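Local structure of carbohydrate binding module family 33 and 10 domain protein (Teredinibacter turnerae, 6RW7) at residues 1-13 with 96-108. The protein is an AA10 lytic polysaccharide monooxygenase whose copper-dependent catalytic domain, the part present here, probably oxidises cellulose. Sequence-based numbering, arbitrary orientation.
Sequences HGYIESPPSRQQH and QTFVWDISYGPHF. With CU1 (copper (I) ion), chain D; CU (copper (II) ion), chain C.
Strand 3-6 runs antiparallel to strand 96-101, with Tyr3 opposite Asp101 in a hydrogen-bonded pair and Ile4 opposite Trp100 in a non-hydrogen-bonded one. A classic beta bulge follows, where Glu5 and Ser6 both face Val99; Glu5 N gives Val99 O a 2.7 Å bond, and the bond from Ser6 N is weak. Ile4 CG1 sits over the five-membered ring of Trp100, 3.6 Å from its centroid, while the edge of the indole meets Gly2 C. Replacing Trp100 by an alanine would take away this ring, and is likely to leave Ile4 CG1 without its platform and open a gap beside Gly2. Beyond the strands the two segments supply the histidine brace of LPMOs. His1 grips copper(I) through its amino N and ND1, and His107 NE2 completes the brace at 2.0 Å. On the sheet face of Tyr3 and Asp101, Asp101 CB lies over the phenol ring. With CG anti to the backbone N (chi1 179°), Asp101 turns OD2 to the copper(II) ion, which Glu5 OE1 binds at 2.2 Å and His165 also ligates. Asp101 OD1 closes an Asx turn, accepting from Ser103 N above the carboxylate plane and from Ser103 OG through its syn lone pair.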
loop_
_atom_site.group_PDB
_atom_site.type_symbol
_atom_site.label_atom_id
_atom_site.label_comp_id
_atom_site.label_asym_id
_atom_site.label_seq_id
_atom_site.Cartn_x
_atom_site.Cartn_y
_atom_site.Cartn_z
ATOM N N HIS A 1 -11.929 -3.776 -3.911
ATOM C CA HIS A 1 -11.607 -2.498 -3.248
ATOM C C HIS A 1 -10.931 -2.771 -1.924
ATOM O O HIS A 1 -11.492 -3.519 -1.101
ATOM C CB HIS A 1 -12.864 -1.657 -3.035
ATOM C CG HIS A 1 -13.267 -1.018 -4.305
ATOM N ND1 HIS A 1 -13.596 -1.771 -5.426
ATOM C CD2 HIS A 1 -13.303 0.272 -4.670
ATOM C CE1 HIS A 1 -13.848 -0.955 -6.440
ATOM N NE2 HIS A 1 -13.692 0.312 -5.998
ATOM N N GLY A 2 -9.733 -2.246 -1.744
ATOM C CA GLY A 2 -8.983 -2.589 -0.538
ATOM C C GLY A 2 -7.713 -1.807 -0.358
ATOM O O GLY A 2 -7.309 -1.009 -1.215
ATOM N N TYR A 3 -7.098 -2.082 0.771
ATOM C CA TYR A 3 -5.913 -1.343 1.268
ATOM C C TYR A 3 -5.302 -2.202 2.369
ATOM O O TYR A 3 -5.977 -3.114 2.875
ATOM C CB TYR A 3 -6.317 0.050 1.788
ATOM C CG TYR A 3 -7.375 -0.013 2.856
ATOM C CD1 TYR A 3 -8.700 -0.182 2.521
ATOM C CD2 TYR A 3 -7.039 -0.018 4.203
ATOM C CE1 TYR A 3 -9.661 -0.378 3.486
ATOM C CE2 TYR A 3 -8.004 -0.188 5.188
ATOM C CZ TYR A 3 -9.322 -0.355 4.825
ATOM O OH TYR A 3 -10.291 -0.525 5.788
ATOM N N ILE A 4 -4.071 -1.925 2.749
ATOM C CA ILE A 4 -3.414 -2.685 3.822
ATOM C C ILE A 4 -3.822 -2.092 5.174
ATOM O O ILE A 4 -3.566 -0.893 5.455
ATOM C CB ILE A 4 -1.901 -2.782 3.602
ATOM C CG1 ILE A 4 -1.622 -3.634 2.361
ATOM C CG2 ILE A 4 -1.193 -3.324 4.840
ATOM C CD1 ILE A 4 -0.171 -3.698 1.990
ATOM N N GLU A 5 -4.372 -2.948 6.014
ATOM C CA GLU A 5 -4.828 -2.593 7.375
ATOM C C GLU A 5 -3.701 -2.758 8.391
ATOM O O GLU A 5 -3.621 -1.932 9.320
ATOM C CB GLU A 5 -6.031 -3.466 7.712
ATOM C CG GLU A 5 -6.518 -3.331 9.138
ATOM C CD GLU A 5 -7.833 -4.055 9.361
ATOM O OE1 GLU A 5 -8.739 -3.915 8.529
ATOM O OE2 GLU A 5 -7.931 -4.756 10.374
ATOM N N SER A 6 -2.901 -3.806 8.266
ATOM C CA SER A 6 -1.828 -4.119 9.234
ATOM C C SER A 6 -0.617 -4.632 8.481
ATOM O O SER A 6 -0.770 -5.566 7.711
ATOM C CB SER A 6 -2.288 -5.144 10.250
ATOM O OG SER A 6 -1.231 -5.376 11.153
ATOM N N PRO A 7 0.594 -4.056 8.639
ATOM C CA PRO A 7 0.795 -2.793 9.351
ATOM C C PRO A 7 0.004 -1.688 8.654
ATOM O O PRO A 7 -0.362 -1.818 7.471
ATOM C CB PRO A 7 2.290 -2.532 9.208
ATOM C CG PRO A 7 2.627 -3.263 7.921
ATOM C CD PRO A 7 1.814 -4.538 7.984
ATOM N N PRO A 8 -0.354 -0.612 9.372
ATOM C CA PRO A 8 -1.291 0.348 8.815
ATOM C C PRO A 8 -0.693 1.115 7.637
ATOM O O PRO A 8 0.280 1.825 7.793
ATOM C CB PRO A 8 -1.634 1.291 9.970
ATOM C CG PRO A 8 -0.501 1.094 10.955
ATOM C CD PRO A 8 -0.025 -0.331 10.773
ATOM N N SER A 9 -1.359 1.016 6.492
ATOM C CA SER A 9 -0.999 1.759 5.270
ATOM C C SER A 9 -1.400 3.223 5.399
ATOM O O SER A 9 -2.105 3.620 6.345
ATOM C CB SER A 9 -1.675 1.179 4.047
ATOM O OG SER A 9 -3.078 1.374 4.113
ATOM N N ARG A 10 -1.007 4.007 4.411
ATOM C CA ARG A 10 -1.430 5.424 4.353
ATOM C C ARG A 10 -2.959 5.492 4.371
ATOM O O ARG A 10 -3.497 6.450 4.952
ATOM C CB ARG A 10 -0.856 6.106 3.117
ATOM C CG ARG A 10 0.654 6.263 3.193
ATOM C CD ARG A 10 1.270 6.995 2.032
ATOM N NE ARG A 10 2.706 7.137 2.276
ATOM C CZ ARG A 10 3.541 7.837 1.520
ATOM N NH1 ARG A 10 3.121 8.462 0.420
ATOM N NH2 ARG A 10 4.810 7.927 1.903
ATOM N N GLN A 11 -3.622 4.565 3.684
ATOM C CA GLN A 11 -5.103 4.554 3.594
ATOM C C GLN A 11 -5.739 4.152 4.927
ATOM O O GLN A 11 -6.854 4.613 5.223
ATOM C CB GLN A 11 -5.524 3.557 2.523
ATOM C CG GLN A 11 -5.059 3.961 1.143
ATOM C CD GLN A 11 -4.245 2.883 0.495
ATOM O OE1 GLN A 11 -3.143 2.589 0.964
ATOM N NE2 GLN A 11 -4.752 2.341 -0.609
ATOM N N GLN A 12 -5.072 3.322 5.710
ATOM C CA GLN A 12 -5.568 2.921 7.043
ATOM C C GLN A 12 -5.517 4.141 7.966
ATOM O O GLN A 12 -6.498 4.432 8.653
ATOM C CB GLN A 12 -4.746 1.753 7.595
ATOM C CG GLN A 12 -5.144 1.385 9.015
ATOM C CD GLN A 12 -6.557 0.863 9.124
ATOM O OE1 GLN A 12 -7.002 0.088 8.281
ATOM N NE2 GLN A 12 -7.268 1.199 10.202
ATOM N N HIS A 13 -4.382 4.809 8.026
ATOM C CA HIS A 13 -4.236 5.995 8.900
ATOM C C HIS A 13 -5.162 7.118 8.433
ATOM O O HIS A 13 -5.833 7.714 9.281
ATOM C CB HIS A 13 -2.817 6.557 8.867
ATOM C CG HIS A 13 -1.754 5.704 9.469
ATOM N ND1 HIS A 13 -1.710 5.410 10.804
ATOM C CD2 HIS A 13 -0.659 5.154 8.912
ATOM C CE1 HIS A 13 -0.611 4.712 11.056
ATOM N NE2 HIS A 13 0.046 4.527 9.900
ATOM N N GLN A 96 6.817 -11.633 8.311
ATOM C CA GLN A 96 5.747 -10.713 8.775
ATOM C C GLN A 96 4.476 -11.046 7.996
ATOM O O GLN A 96 4.579 -11.413 6.816
ATOM C CB GLN A 96 6.121 -9.236 8.598
ATOM C CG GLN A 96 7.390 -8.775 9.330
ATOM C CD GLN A 96 7.346 -8.932 10.834
ATOM O OE1 GLN A 96 6.275 -8.906 11.426
ATOM N NE2 GLN A 96 8.509 -9.113 11.461
ATOM N N THR A 97 3.321 -10.872 8.625
ATOM C CA THR A 97 2.003 -11.017 7.967
ATOM C C THR A 97 1.483 -9.632 7.590
ATOM O O THR A 97 1.390 -8.748 8.468
ATOM C CB THR A 97 1.009 -11.815 8.811
ATOM O OG1 THR A 97 1.632 -13.075 9.044
ATOM C CG2 THR A 97 -0.303 -12.032 8.093
ATOM N N PHE A 98 1.128 -9.456 6.325
ATOM C CA PHE A 98 0.464 -8.230 5.824
ATOM C C PHE A 98 -1.022 -8.528 5.669
ATOM O O PHE A 98 -1.357 -9.568 5.115
ATOM C CB PHE A 98 1.055 -7.786 4.488
ATOM C CG PHE A 98 2.461 -7.271 4.597
ATOM C CD1 PHE A 98 3.540 -8.143 4.601
ATOM C CD2 PHE A 98 2.703 -5.917 4.740
ATOM C CE1 PHE A 98 4.831 -7.661 4.767
ATOM C CE2 PHE A 98 3.997 -5.440 4.857
ATOM C CZ PHE A 98 5.053 -6.313 4.902
ATOM N N VAL A 99 -1.873 -7.651 6.159
ATOM C CA VAL A 99 -3.339 -7.858 6.147
ATOM C C VAL A 99 -3.940 -6.841 5.186
ATOM O O VAL A 99 -3.902 -5.604 5.482
ATOM C CB VAL A 99 -3.923 -7.716 7.555
ATOM C CG1 VAL A 99 -5.422 -7.942 7.515
ATOM C CG2 VAL A 99 -3.256 -8.658 8.557
ATOM N N TRP A 100 -4.472 -7.331 4.079
ATOM C CA TRP A 100 -5.305 -6.495 3.183
ATOM C C TRP A 100 -6.729 -6.541 3.716
ATOM O O TRP A 100 -7.291 -7.650 3.840
ATOM C CB TRP A 100 -5.261 -6.991 1.752
ATOM C CG TRP A 100 -4.031 -6.604 0.995
ATOM C CD1 TRP A 100 -2.789 -7.170 1.027
ATOM C CD2 TRP A 100 -3.939 -5.500 0.099
ATOM N NE1 TRP A 100 -1.944 -6.507 0.180
ATOM C CE2 TRP A 100 -2.632 -5.497 -0.427
ATOM C CE3 TRP A 100 -4.850 -4.544 -0.346
ATOM C CZ2 TRP A 100 -2.217 -4.549 -1.362
ATOM C CZ3 TRP A 100 -4.434 -3.605 -1.270
ATOM C CH2 TRP A 100 -3.128 -3.599 -1.751
ATOM N N ASP A 101 -7.334 -5.381 3.939
ATOM C CA ASP A 101 -8.787 -5.297 4.165
ATOM C C ASP A 101 -9.456 -5.163 2.809
ATOM O O ASP A 101 -9.148 -4.202 2.085
ATOM C CB ASP A 101 -9.211 -4.115 5.035
ATOM C CG ASP A 101 -10.723 -4.121 5.186
ATOM O OD1 ASP A 101 -11.399 -3.643 4.287
ATOM O OD2 ASP A 101 -11.205 -4.700 6.136
ATOM N N ILE A 102 -10.323 -6.100 2.464
ATOM C CA ILE A 102 -11.065 -6.054 1.173
ATOM C C ILE A 102 -12.574 -5.996 1.459
ATOM O O ILE A 102 -13.352 -6.248 0.550
ATOM C CB ILE A 102 -10.623 -7.213 0.240
ATOM C CG1 ILE A 102 -11.103 -8.597 0.700
ATOM C CG2 ILE A 102 -9.110 -7.203 0.040
ATOM C CD1 ILE A 102 -10.914 -9.656 -0.371
ATOM N N SER A 103 -12.958 -5.513 2.640
ATOM C CA SER A 103 -14.375 -5.476 3.081
ATOM C C SER A 103 -15.230 -4.638 2.113
ATOM O O SER A 103 -16.390 -5.013 1.869
ATOM C CB SER A 103 -14.499 -4.973 4.485
ATOM O OG SER A 103 -14.053 -3.639 4.571
ATOM N N TYR A 104 -14.700 -3.551 1.560
ATOM C CA TYR A 104 -15.493 -2.648 0.680
ATOM C C TYR A 104 -15.657 -3.236 -0.720
ATOM O O TYR A 104 -16.403 -2.661 -1.511
ATOM C CB TYR A 104 -14.855 -1.264 0.597
ATOM C CG TYR A 104 -14.879 -0.556 1.916
ATOM C CD1 TYR A 104 -16.065 -0.079 2.462
ATOM C CD2 TYR A 104 -13.720 -0.406 2.656
ATOM C CE1 TYR A 104 -16.087 0.547 3.698
ATOM C CE2 TYR A 104 -13.718 0.223 3.889
ATOM C CZ TYR A 104 -14.911 0.698 4.413
ATOM O OH TYR A 104 -14.882 1.313 5.628
ATOM N N GLY A 105 -14.971 -4.323 -1.040
ATOM C CA GLY A 105 -15.117 -5.003 -2.335
ATOM C C GLY A 105 -14.415 -6.346 -2.274
ATOM O O GLY A 105 -13.253 -6.460 -2.676
ATOM N N PRO A 106 -15.043 -7.368 -1.650
ATOM C CA PRO A 106 -14.328 -8.582 -1.269
ATOM C C PRO A 106 -14.222 -9.588 -2.419
ATOM O O PRO A 106 -14.831 -10.662 -2.409
ATOM C CB PRO A 106 -15.144 -9.072 -0.072
ATOM C CG PRO A 106 -16.560 -8.677 -0.440
ATOM C CD PRO A 106 -16.403 -7.318 -1.094
ATOM N N HIS A 107 -13.377 -9.239 -3.380
ATOM C CA HIS A 107 -13.159 -10.010 -4.626
ATOM C C HIS A 107 -12.222 -11.206 -4.343
ATOM O O HIS A 107 -11.193 -11.343 -5.025
ATOM C CB HIS A 107 -12.553 -9.121 -5.721
ATOM C CG HIS A 107 -13.124 -7.752 -5.852
ATOM N ND1 HIS A 107 -14.434 -7.532 -6.233
ATOM C CD2 HIS A 107 -12.559 -6.534 -5.698
ATOM C CE1 HIS A 107 -14.658 -6.231 -6.287
ATOM N NE2 HIS A 107 -13.517 -5.591 -5.964
ATOM N N PHE A 108 -12.577 -12.085 -3.420
ATOM C CA PHE A 108 -11.806 -13.315 -3.127
ATOM C C PHE A 108 -11.752 -14.210 -4.363
ATOM O O PHE A 108 -10.699 -14.760 -4.658
ATOM C CB PHE A 108 -12.433 -14.068 -1.960
ATOM C CG PHE A 108 -12.203 -13.427 -0.617
ATOM C CD1 PHE A 108 -10.968 -13.507 -0.000
ATOM C CD2 PHE A 108 -13.235 -12.792 0.059
ATOM C CE1 PHE A 108 -10.767 -12.964 1.263
ATOM C CE2 PHE A 108 -13.038 -12.246 1.317
ATOM C CZ PHE A 108 -11.797 -12.323 1.916
HETATM CU CU CU1 D . -13.413 -3.674 -5.542
HETATM CU CU CU C . -10.525 -5.130 8.495
HETATM O O HOH W 1 -11.838 -2.710 1.541
HETATM O O HOH W 2 -12.591 0.932 6.924
HETATM O O HOH W 3 0.091 -7.699 10.491
HETATM O O HOH W 4 -12.445 -6.162 8.650
HETATM O O HOH W 5 -15.919 -3.530 -5.085
#